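Local coordinates for protein Cdhr2 (Mus musculus, PDB 5CYX) that probably forms calcium-dependent heterophilic adhesion complexes with CDHR5 on adjacent microvilli, thereby controlling how microvilli pack at the apical surface of epithelial cells, at residues L16-V22 and L62-F68; R98-P103 and C188-L194; V140-I144 and F158-G164. All coordinates share one frame; numbering follows the deposited sequence. Where two conformers were deposited one is given.

Contact 1 (L16-V22 and L62-F68). With CA (calcium ion), chain B; CA (calcium ion), chain C.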
loop_
_atom_site.group_PDB
_atom_site.type_symbol
_atom_site.label_atom_id
_atom_site.label_comp_id
_atom_site.label_asym_id
_atom_site.label_seq_id
_atom_site.Cartn_x
_atom_site.Cartn_y
_atom_site.Cartn_z
ATOM N N LEU A 16 -5.533 -6.748 -40.462
ATOM C CA LEU A 16 -6.304 -7.930 -40.042
ATOM C C LEU A 16 -6.207 -8.173 -38.529
ATOM O O LEU A 16 -5.139 -8.068 -37.979
ATOM C CB LEU A 16 -5.787 -9.176 -40.779
ATOM C CG LEU A 16 -5.915 -9.051 -42.309
ATOM C CD1 LEU A 16 -5.156 -10.144 -43.063
ATOM C CD2 LEU A 16 -7.376 -9.057 -42.732
ATOM N N PRO A 17 -7.304 -8.538 -37.864
ATOM C CA PRO A 17 -7.130 -9.022 -36.499
ATOM C C PRO A 17 -6.448 -10.440 -36.438
ATOM O O PRO A 17 -6.747 -11.315 -37.269
ATOM C CB PRO A 17 -8.560 -9.109 -35.978
ATOM C CG PRO A 17 -9.450 -9.248 -37.184
ATOM C CD PRO A 17 -8.643 -8.877 -38.403
ATOM N N GLU A 18 -5.573 -10.616 -35.443
ATOM C CA GLU A 18 -4.805 -11.829 -35.259
ATOM C C GLU A 18 -5.683 -13.060 -34.960
ATOM O O GLU A 18 -5.263 -14.133 -35.164
ATOM C CB GLU A 18 -3.727 -11.632 -34.187
ATOM C CG GLU A 18 -4.176 -11.595 -32.721
ATOM C CD GLU A 18 -3.049 -11.834 -31.740
ATOM O OE1 GLU A 18 -2.113 -12.660 -32.032
ATOM O OE2 GLU A 18 -3.071 -11.246 -30.626
ATOM N N ASP A 19 -6.927 -12.874 -34.521
ATOM C CA ASP A 19 -7.867 -14.011 -34.318
ATOM C C ASP A 19 -8.673 -14.352 -35.570
ATOM O O ASP A 19 -9.621 -15.135 -35.476
ATOM C CB ASP A 19 -8.814 -13.726 -33.146
ATOM C CG ASP A 19 -9.552 -12.423 -33.323
ATOM O OD1 ASP A 19 -9.421 -11.854 -34.413
ATOM O OD2 ASP A 19 -10.280 -11.975 -32.426
ATOM N N LEU A 20 -8.305 -13.801 -36.735
ATOM C CA LEU A 20 -8.903 -14.196 -38.006
ATOM C C LEU A 20 -8.611 -15.666 -38.226
ATOM O O LEU A 20 -7.458 -16.063 -38.225
ATOM C CB LEU A 20 -8.391 -13.411 -39.197
ATOM C CG LEU A 20 -9.086 -13.611 -40.550
ATOM C CD1 LEU A 20 -10.537 -13.085 -40.551
ATOM C CD2 LEU A 20 -8.309 -12.886 -41.635
ATOM N N PRO A 21 -9.656 -16.483 -38.344
ATOM C CA PRO A 21 -9.447 -17.933 -38.507
ATOM C C PRO A 21 -8.903 -18.322 -39.872
ATOM O O PRO A 21 -9.264 -17.731 -40.903
ATOM C CB PRO A 21 -10.860 -18.527 -38.369
ATOM C CG PRO A 21 -11.726 -17.430 -37.926
ATOM C CD PRO A 21 -11.078 -16.131 -38.279
ATOM N N VAL A 22 -8.079 -19.344 -39.891
ATOM C CA VAL A 22 -7.602 -19.851 -41.143
ATOM C C VAL A 22 -8.792 -20.302 -41.971
ATOM O O VAL A 22 -9.672 -20.966 -41.464
ATOM C CB VAL A 22 -6.649 -21.038 -40.949
ATOM C CG1 VAL A 22 -6.264 -21.588 -42.299
ATOM C CG2 VAL A 22 -5.392 -20.582 -40.207
ATOM N N LEU A 62 -7.385 -16.468 -45.639
ATOM C CA LEU A 62 -6.244 -16.570 -44.790
ATOM C C LEU A 62 -5.798 -18.048 -44.832
ATOM O O LEU A 62 -6.625 -18.913 -44.625
ATOM C CB LEU A 62 -6.585 -16.192 -43.376
ATOM C CG LEU A 62 -5.406 -16.250 -42.400
ATOM C CD1 LEU A 62 -4.398 -15.128 -42.657
ATOM C CD2 LEU A 62 -5.938 -16.212 -40.970
ATOM N N ALA A 63 -4.526 -18.328 -45.095
ATOM C CA ALA A 63 -4.081 -19.777 -45.251
ATOM C C ALA A 63 -3.148 -20.285 -44.151
ATOM O O ALA A 63 -2.730 -21.455 -44.147
ATOM C CB ALA A 63 -3.429 -19.969 -46.606
ATOM N N SER A 64 -2.746 -19.383 -43.253
ATOM C CA SER A 64 -1.917 -19.765 -42.142
ATOM C C SER A 64 -2.220 -18.796 -41.017
ATOM O O SER A 64 -2.533 -17.674 -41.294
ATOM C CB SER A 64 -0.454 -19.702 -42.555
ATOM O OG SER A 64 0.370 -19.910 -41.432
ATOM N N PRO A 65 -2.136 -19.248 -39.747
ATOM C CA PRO A 65 -2.549 -18.418 -38.618
ATOM C C PRO A 65 -1.692 -17.156 -38.434
ATOM O O PRO A 65 -0.496 -17.198 -38.599
ATOM C CB PRO A 65 -2.411 -19.370 -37.408
ATOM C CG PRO A 65 -2.482 -20.751 -37.981
ATOM C CD PRO A 65 -1.809 -20.634 -39.311
ATOM N N LEU A 66 -2.365 -16.050 -38.139
ATOM C CA LEU A 66 -1.777 -14.798 -37.801
ATOM C C LEU A 66 -1.468 -14.806 -36.328
ATOM O O LEU A 66 -2.194 -15.436 -35.553
ATOM C CB LEU A 66 -2.800 -13.669 -38.038
ATOM C CG LEU A 66 -3.213 -13.380 -39.473
ATOM C CD1 LEU A 66 -4.227 -12.243 -39.500
ATOM C CD2 LEU A 66 -2.017 -13.009 -40.331
ATOM N N ASP A 67 -0.442 -14.063 -35.923
ATOM C CA ASP A 67 -0.022 -14.053 -34.533
ATOM C C ASP A 67 0.763 -12.790 -34.266
ATOM O O ASP A 67 1.927 -12.667 -34.646
ATOM C CB ASP A 67 0.845 -15.321 -34.205
ATOM C CG ASP A 67 1.239 -15.381 -32.723
ATOM O OD1 ASP A 67 0.629 -14.698 -31.865
ATOM O OD2 ASP A 67 2.189 -16.060 -32.395
ATOM N N PHE A 68 0.101 -11.837 -33.630
ATOM C CA PHE A 68 0.683 -10.570 -33.324
ATOM C C PHE A 68 1.944 -10.718 -32.497
ATOM O O PHE A 68 2.907 -9.992 -32.713
ATOM C CB PHE A 68 -0.300 -9.719 -32.531
ATOM C CG PHE A 68 0.259 -8.389 -32.152
ATOM C CD1 PHE A 68 0.301 -7.364 -33.086
ATOM C CD2 PHE A 68 0.745 -8.147 -30.867
ATOM C CE1 PHE A 68 0.793 -6.115 -32.733
ATOM C CE2 PHE A 68 1.243 -6.907 -30.516
ATOM C CZ PHE A 68 1.286 -5.909 -31.460
HETATM CA CA CA B . -1.302 -14.417 -30.632
HETATM CA CA CA C . -2.325 -11.139 -28.556
HETATM O O HOH W 1 -5.028 -16.358 -37.002
HETATM O O HOH W 2 -0.578 -16.099 -28.985
#
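Glu18 and Asp67 share a calcium ion in a metal-ligating contact backed by leucine packing, at the end of the first cadherin repeat that faces the second. Glu18 lies in the turn after strand 13-17 and belongs to the cadherin XEX motif; Asp67, in the loop between strands 59-62 and 73-81, opens the DXE motif that Glu69 completes. Glu18 CG is tucked between the backbone N and the carbonyl carbon (chi1 75°), and the extended chain beyond it carries the carboxylate out between two metals. Its OE1 is 2.4 Å from the chain B calcium, and its OE2 is 2.2 Å from the chain C calcium. Asp67 OD1 binds the chain B ion at 2.3 Å, so one cation draws two carboxylates together. A second grip on Glu18 OE1 comes from Phe68 N at 2.9 Å, approaching from above the carboxylate plane, 58° out of it. Glutamate suits the place because its two oxygens can serve separate ions while the loop backbone steadies one of them.

Away from the metals the contact turns apolar. Leu66 CD1 fits against Leu16 CB at 3.7 Å, while Leu20 and Leu62 slide past each other in opposite directions. At the outer end, Val22 CG2 meets the Pro65 ring at CG, 3.7 Å away. One water accepts from Leu66 N and lies within bonding distance of Glu18 O and Leu20 O, so that it bridges the loop and the type I turn from Pro17 to Leu20.

Strand 13-17 is the outer strand of its sheet, paired with strand 86-96 through Leu16. Val95 of that strand touches Glu18 and Leu66, and Phe51 of strand 51-53 packs on Leu16 and Leu62.

Contact 2 (R98-P103 and C188-L194). With CA (calcium ion), chain D; CA (calcium ion), chain C; CA (calcium ion), chain B.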
loop_
_atom_site.group_PDB
_atom_site.type_symbol
_atom_site.label_atom_id
_atom_site.label_comp_id
_atom_site.label_asym_id
_atom_site.label_seq_id
_atom_site.Cartn_x
_atom_site.Cartn_y
_atom_site.Cartn_z
ATOM N N ARG A 98 -4.945 -9.082 -30.354
ATOM C CA ARG A 98 -6.214 -9.436 -29.624
ATOM C C ARG A 98 -5.848 -10.177 -28.311
ATOM O O ARG A 98 -4.686 -10.703 -28.147
ATOM C CB ARG A 98 -7.111 -10.264 -30.513
ATOM C CG ARG A 98 -7.659 -9.530 -31.726
ATOM C CD ARG A 98 -8.874 -8.738 -31.329
ATOM N NE ARG A 98 -9.416 -7.942 -32.418
ATOM C CZ ARG A 98 -9.017 -6.734 -32.775
ATOM N NH1 ARG A 98 -9.630 -6.119 -33.766
ATOM N NH2 ARG A 98 -8.012 -6.118 -32.172
ATOM N N ASN A 99 -6.774 -10.185 -27.356
ATOM C CA ASN A 99 -6.502 -10.785 -26.068
ATOM C C ASN A 99 -6.601 -12.327 -26.104
ATOM O O ASN A 99 -7.598 -12.911 -25.606
ATOM C CB ASN A 99 -7.390 -10.214 -24.996
ATOM C CG ASN A 99 -6.920 -10.527 -23.629
ATOM O OD1 ASN A 99 -5.821 -11.046 -23.437
ATOM N ND2 ASN A 99 -7.749 -10.254 -22.667
ATOM N N ASP A 100 -5.569 -12.954 -26.681
ATOM C CA ASP A 100 -5.470 -14.420 -26.754
ATOM C C ASP A 100 -4.388 -14.943 -25.825
ATOM O O ASP A 100 -4.105 -16.114 -25.885
ATOM C CB ASP A 100 -5.149 -14.881 -28.199
ATOM C CG ASP A 100 -3.829 -14.220 -28.758
ATOM O OD1 ASP A 100 -3.312 -13.246 -28.179
ATOM O OD2 ASP A 100 -3.272 -14.703 -29.742
ATOM N N ASN A 101 -3.713 -14.107 -25.012
ATOM C CA ASN A 101 -2.791 -14.725 -24.025
ATOM C C ASN A 101 -3.267 -14.532 -22.595
ATOM O O ASN A 101 -3.996 -13.567 -22.328
ATOM C CB ASN A 101 -1.362 -14.251 -24.191
ATOM C CG ASN A 101 -0.703 -14.832 -25.411
ATOM O OD1 ASN A 101 -0.283 -16.002 -25.408
ATOM N ND2 ASN A 101 -0.609 -14.051 -26.454
ATOM N N ILE A 102 -2.909 -15.503 -21.726
ATOM C CA ILE A 102 -3.169 -15.412 -20.281
ATOM C C ILE A 102 -1.942 -14.979 -19.436
ATOM O O ILE A 102 -0.775 -15.178 -19.847
ATOM C CB ILE A 102 -3.728 -16.696 -19.656
ATOM C CG1 ILE A 102 -2.710 -17.869 -19.737
ATOM C CG2 ILE A 102 -5.010 -17.155 -20.358
ATOM C CD1 ILE A 102 -3.194 -19.104 -18.998
ATOM N N PRO A 103 -2.204 -14.427 -18.240
ATOM C CA PRO A 103 -1.156 -14.169 -17.288
ATOM C C PRO A 103 -0.571 -15.475 -16.795
ATOM O O PRO A 103 -1.323 -16.356 -16.398
ATOM C CB PRO A 103 -1.897 -13.468 -16.147
ATOM C CG PRO A 103 -3.035 -12.781 -16.803
ATOM C CD PRO A 103 -3.472 -13.812 -17.814
ATOM N N CYS A 188 -5.361 -11.736 -13.458
ATOM C CA CYS A 188 -6.086 -11.518 -14.702
ATOM C C CYS A 188 -5.485 -10.343 -15.450
ATOM O O CYS A 188 -4.774 -9.517 -14.870
ATOM C CB CYS A 188 -7.578 -11.261 -14.451
ATOM S SG CYS A 188 -8.346 -12.544 -13.426
ATOM N N ASP A 189 -5.760 -10.261 -16.739
ATOM C CA ASP A 189 -5.407 -9.077 -17.452
ATOM C C ASP A 189 -6.562 -8.067 -17.218
ATOM O O ASP A 189 -7.584 -8.374 -16.548
ATOM C CB ASP A 189 -5.063 -9.352 -18.930
ATOM C CG ASP A 189 -6.164 -10.048 -19.686
ATOM O OD1 ASP A 189 -7.338 -9.775 -19.398
ATOM O OD2 ASP A 189 -5.853 -10.911 -20.560
ATOM N N SER A 190 -6.424 -6.917 -17.824
ATOM C CA SER A 190 -7.339 -5.797 -17.630
ATOM C C SER A 190 -8.319 -5.722 -18.831
ATOM O O SER A 190 -8.955 -4.732 -19.064
ATOM C CB SER A 190 -6.529 -4.497 -17.467
ATOM O OG SER A 190 -5.548 -4.592 -16.435
ATOM N N GLY A 191 -8.457 -6.817 -19.586
ATOM C CA GLY A 191 -9.407 -6.897 -20.671
ATOM C C GLY A 191 -8.888 -6.352 -21.981
ATOM O O GLY A 191 -7.847 -5.643 -22.063
ATOM N N GLY A 192 -9.659 -6.679 -22.997
ATOM C CA GLY A 192 -9.360 -6.464 -24.411
ATOM C C GLY A 192 -10.492 -7.136 -25.214
ATOM O O GLY A 192 -11.625 -7.259 -24.731
ATOM N N ILE A 193 -10.182 -7.492 -26.452
ATOM C CA ILE A 193 -11.141 -7.990 -27.409
ATOM C C ILE A 193 -10.634 -9.347 -27.880
ATOM O O ILE A 193 -9.412 -9.516 -28.113
ATOM C CB ILE A 193 -11.210 -7.074 -28.649
ATOM C CG1 ILE A 193 -11.547 -5.614 -28.259
ATOM C CG2 ILE A 193 -12.188 -7.613 -29.689
ATOM C CD1 ILE A 193 -12.873 -5.474 -27.549
ATOM N N LEU A 194 -11.574 -10.281 -28.060
ATOM C CA LEU A 194 -11.300 -11.532 -28.737
ATOM C C LEU A 194 -12.585 -11.978 -29.428
ATOM O O LEU A 194 -13.669 -11.926 -28.820
ATOM C CB LEU A 194 -10.852 -12.579 -27.738
ATOM C CG LEU A 194 -10.366 -13.896 -28.351
ATOM C CD1 LEU A 194 -9.032 -13.739 -29.095
ATOM C CD2 LEU A 194 -10.232 -14.917 -27.235
HETATM CA CA CA D . -3.927 -11.248 -22.119
HETATM CA CA CA C . -2.325 -11.139 -28.556
HETATM CA CA CA B . -1.302 -14.417 -30.632
HETATM O O HOH W 2 -0.578 -16.099 -28.985
#
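The backbones of Asn99 and Gly192 come within 5.4 Å, CA to CA, where the linker between the first two cadherin repeats passes strand 192-194 of the second. Residues 98-101 belong to the DXNDN linker motif, begun by Asp97, and wrap around calcium. Asn99, at the centre of an inverse gamma turn, donates its backbone N to Ile193 O at 2.8 Å. Glycine fits at 192, since a CB there would crowd Asn99 CB.

The side chains of Asn99 and Asp189 arrive from opposite directions, their amide and carboxylate planes 53° apart. Asn99 ND2 gives a hydrogen bond to Asp189 OD2 at 2.9 Å, the acceptor lying in the amide plane, and a weak one to OD1. An asparagine can bind metal through its oxygen and hold the neighbouring carboxylate through its nitrogen. Asp189 OD1 also accepts from Gly191 N, an Asx turn that braces the ligand. Next along the linker, Asp100 is divided between two ions, OD1 on the chain C calcium and OD2 on the chain B calcium.

Arg98 binds the chain C ion by its backbone O; its side chain bends at chi2 (-83°) and runs alongside Ile193, CD 3.9 Å from CG2, toward Glu96. With an alanine here, Ile193 CG2 would probably lose the methylenes packed beside it, and Glu96 the guanidinium that reaches it. Leu194 CD2 rests on Asn99 O, and Pro103 CG on the backbone of Cys188, itself disulfide-bonded to Cys202. The chain D calcium joins both segments, bound by Asn99 OD1 and Asn101 O at 2.3 Å each and by Asp189 OD2 at 2.5 Å.

Contact 3 (V140-I144 and F158-G164)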
loop_
_atom_site.group_PDB
_atom_site.type_symbol
_atom_site.label_atom_id
_atom_site.label_comp_id
_atom_site.label_asym_id
_atom_site.label_seq_id
_atom_site.Cartn_x
_atom_site.Cartn_y
_atom_site.Cartn_z
ATOM N N VAL A 140 -1.513 -6.776 -16.103
ATOM C CA VAL A 140 -1.830 -7.757 -15.099
ATOM C C VAL A 140 -2.331 -7.148 -13.770
ATOM O O VAL A 140 -1.773 -6.177 -13.279
ATOM C CB VAL A 140 -0.627 -8.692 -14.873
ATOM C CG1 VAL A 140 -1.018 -9.818 -13.935
ATOM C CG2 VAL A 140 -0.178 -9.272 -16.216
ATOM N N GLN A 141 -3.432 -7.692 -13.248
ATOM C CA GLN A 141 -3.957 -7.364 -11.929
ATOM C C GLN A 141 -3.931 -8.641 -11.116
ATOM O O GLN A 141 -4.020 -9.740 -11.697
ATOM C CB GLN A 141 -5.419 -6.877 -12.020
ATOM C CG GLN A 141 -5.691 -5.901 -13.157
ATOM C CD GLN A 141 -6.944 -5.047 -12.938
ATOM O OE1 GLN A 141 -7.458 -4.390 -13.871
ATOM N NE2 GLN A 141 -7.423 -5.011 -11.704
ATOM N N TYR A 142 -3.815 -8.501 -9.797
ATOM C CA TYR A 142 -3.769 -9.622 -8.870
ATOM C C TYR A 142 -4.926 -9.672 -7.894
ATOM O O TYR A 142 -5.419 -8.644 -7.466
ATOM C CB TYR A 142 -2.487 -9.556 -8.053
ATOM C CG TYR A 142 -1.273 -9.589 -8.937
ATOM C CD1 TYR A 142 -0.749 -8.409 -9.478
ATOM C CD2 TYR A 142 -0.635 -10.799 -9.234
ATOM C CE1 TYR A 142 0.366 -8.454 -10.312
ATOM C CE2 TYR A 142 0.460 -10.846 -10.057
ATOM C CZ TYR A 142 0.982 -9.688 -10.570
ATOM O OH TYR A 142 2.079 -9.753 -11.391
ATOM N N PHE A 143 -5.269 -10.884 -7.471
ATOM C CA PHE A 143 -6.402 -11.110 -6.562
ATOM C C PHE A 143 -6.093 -12.221 -5.588
ATOM O O PHE A 143 -5.482 -13.230 -5.972
ATOM C CB PHE A 143 -7.670 -11.519 -7.322
ATOM C CG PHE A 143 -8.041 -10.577 -8.362
ATOM C CD1 PHE A 143 -8.888 -9.483 -8.067
ATOM C CD2 PHE A 143 -7.525 -10.714 -9.635
ATOM C CE1 PHE A 143 -9.211 -8.577 -9.067
ATOM C CE2 PHE A 143 -7.821 -9.795 -10.627
ATOM C CZ PHE A 143 -8.683 -8.716 -10.340
ATOM N N ILE A 144 -6.505 -12.016 -4.336
ATOM C CA ILE A 144 -6.495 -13.044 -3.333
ATOM C C ILE A 144 -7.846 -13.727 -3.398
ATOM O O ILE A 144 -8.849 -13.106 -3.074
ATOM C CB ILE A 144 -6.243 -12.497 -1.912
ATOM C CG1 ILE A 144 -4.800 -11.983 -1.813
ATOM C CG2 ILE A 144 -6.472 -13.594 -0.861
ATOM C CD1 ILE A 144 -4.556 -11.159 -0.567
ATOM N N PHE A 158 -4.481 -10.078 5.003
ATOM C CA PHE A 158 -3.561 -9.935 3.901
ATOM C C PHE A 158 -4.258 -9.252 2.782
ATOM O O PHE A 158 -5.417 -9.435 2.608
ATOM C CB PHE A 158 -3.070 -11.274 3.372
ATOM C CG PHE A 158 -2.378 -12.100 4.379
ATOM C CD1 PHE A 158 -1.077 -11.776 4.795
ATOM C CD2 PHE A 158 -2.951 -13.302 4.843
ATOM C CE1 PHE A 158 -0.396 -12.587 5.684
ATOM C CE2 PHE A 158 -2.287 -14.074 5.768
ATOM C CZ PHE A 158 -1.000 -13.725 6.172
ATOM N N ARG A 159 -3.500 -8.493 2.000
ATOM C CA ARG A 159 -4.056 -7.813 0.857
ATOM C C ARG A 159 -3.009 -7.716 -0.237
ATOM O O ARG A 159 -1.838 -7.690 0.055
ATOM C CB ARG A 159 -4.526 -6.437 1.267
ATOM C CG ARG A 159 -3.452 -5.508 1.886
ATOM C CD ARG A 159 -4.169 -4.228 2.405
ATOM N NE ARG A 159 -3.286 -3.260 3.069
ATOM C CZ ARG A 159 -2.395 -2.457 2.453
ATOM N NH1 ARG A 159 -2.209 -2.520 1.140
ATOM N NH2 ARG A 159 -1.670 -1.586 3.159
ATOM N N ILE A 160 -3.433 -7.573 -1.475
ATOM C CA ILE A 160 -2.514 -7.642 -2.566
ATOM C C ILE A 160 -2.561 -6.386 -3.403
ATOM O O ILE A 160 -3.615 -5.780 -3.591
ATOM C CB ILE A 160 -2.732 -8.928 -3.414
ATOM C CG1 ILE A 160 -1.487 -9.190 -4.232
ATOM C CG2 ILE A 160 -3.988 -8.792 -4.282
ATOM C CD1 ILE A 160 -1.273 -10.670 -4.554
ATOM N N LEU A 161 -1.402 -5.971 -3.842
ATOM C CA LEU A 161 -1.231 -4.719 -4.611
ATOM C C LEU A 161 -1.159 -5.055 -6.090
ATOM O O LEU A 161 -0.837 -6.195 -6.493
ATOM C CB LEU A 161 0.088 -4.016 -4.219
ATOM C CG LEU A 161 0.291 -3.526 -2.792
ATOM C CD1 LEU A 161 1.705 -2.941 -2.645
ATOM C CD2 LEU A 161 -0.750 -2.474 -2.428
ATOM N N GLU A 162 -1.355 -4.040 -6.901
ATOM C CA GLU A 162 -1.269 -4.154 -8.351
ATOM C C GLU A 162 0.082 -4.732 -8.861
ATOM O O GLU A 162 0.100 -5.376 -9.873
ATOM C CB GLU A 162 -1.543 -2.775 -8.965
ATOM C CG GLU A 162 -2.996 -2.321 -8.769
ATOM C CD GLU A 162 -3.864 -2.685 -9.954
ATOM O OE1 GLU A 162 -3.471 -2.283 -11.069
ATOM O OE2 GLU A 162 -4.909 -3.373 -9.792
ATOM N N ASN A 163 1.197 -4.451 -8.165
ATOM C CA ASN A 163 2.537 -5.021 -8.544
ATOM C C ASN A 163 2.755 -6.477 -8.075
ATOM O O ASN A 163 3.849 -7.043 -8.262
ATOM C CB ASN A 163 3.670 -4.176 -7.959
ATOM C CG ASN A 163 3.696 -4.206 -6.436
ATOM O OD1 ASN A 163 2.798 -4.720 -5.784
ATOM N ND2 ASN A 163 4.719 -3.641 -5.863
ATOM N N GLY A 164 1.769 -7.088 -7.416
ATOM C CA GLY A 164 1.910 -8.515 -7.008
ATOM C C GLY A 164 2.479 -8.748 -5.606
ATOM O O GLY A 164 2.675 -9.900 -5.195
HETATM O O HOH W 3 0.774 -5.551 -12.616
#
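Tyr142 CG stands anti to its carbonyl carbon (chi1 -59°), which brings the ring against the turn at Gly164, and Ile160 CG1, opposite its own backbone N (chi1 -161°), leads CD1 to Tyr142 CB. Gly164 CA lies over the ring centre, 3.6 Å from the Tyr142 centroid, a CH-pi contact. Val140 CG1 lies over the other face, offset toward the rim, and Glu162 O meets the edge in plane, 3.1 Å from Tyr142 CE1. Glycine is called for at 164, the last residue of the type I turn from Leu161: at its backbone angles a CB would be jammed against the carbonyl O of Asn163, and it would also crowd the Tyr142 ring near CZ.

Strands 140-144 and 158-160 run nearly antiparallel (161°) but belong to the two different sheets of the second cadherin repeat. Ile144 extends the apolar join, with CG1 4.0 Å from Ile160 CB and CD1 over the backbone of Arg159.

Tyr142 OH pairs with Ala129 N. The two sheets are thus held here by apolar packing that depends on shape, while one water, donating to Val140 O at 2.7 Å and Glu162 O at 2.8 Å, serves two carbonyls that have no direct partner across the segments.

Contacts 1 and 2 are two sides of one calcium-filled junction between the first and second cadherin repeats. Their centres are about 17 Å apart, yet they touch, with Glu18 OE2 2.9 Å from Arg98 N in a probable hydrogen bond, and both supply ligands to the chain B and chain C ions. Asp133 of the second repeat helps bind the chain C and chain D ions. Contact 3 is nested within the loop closed by contact 2 and adjoins it through neighbouring strands 140-148 and 180-189: Cys188 O lies 2.8 Å from Gln141 N, probably hydrogen-bonded. Its Val140 side chain is about 7 Å from a bound calcium. Contacts 1 and 3, about 15 Å apart at their nearest atoms, do not touch.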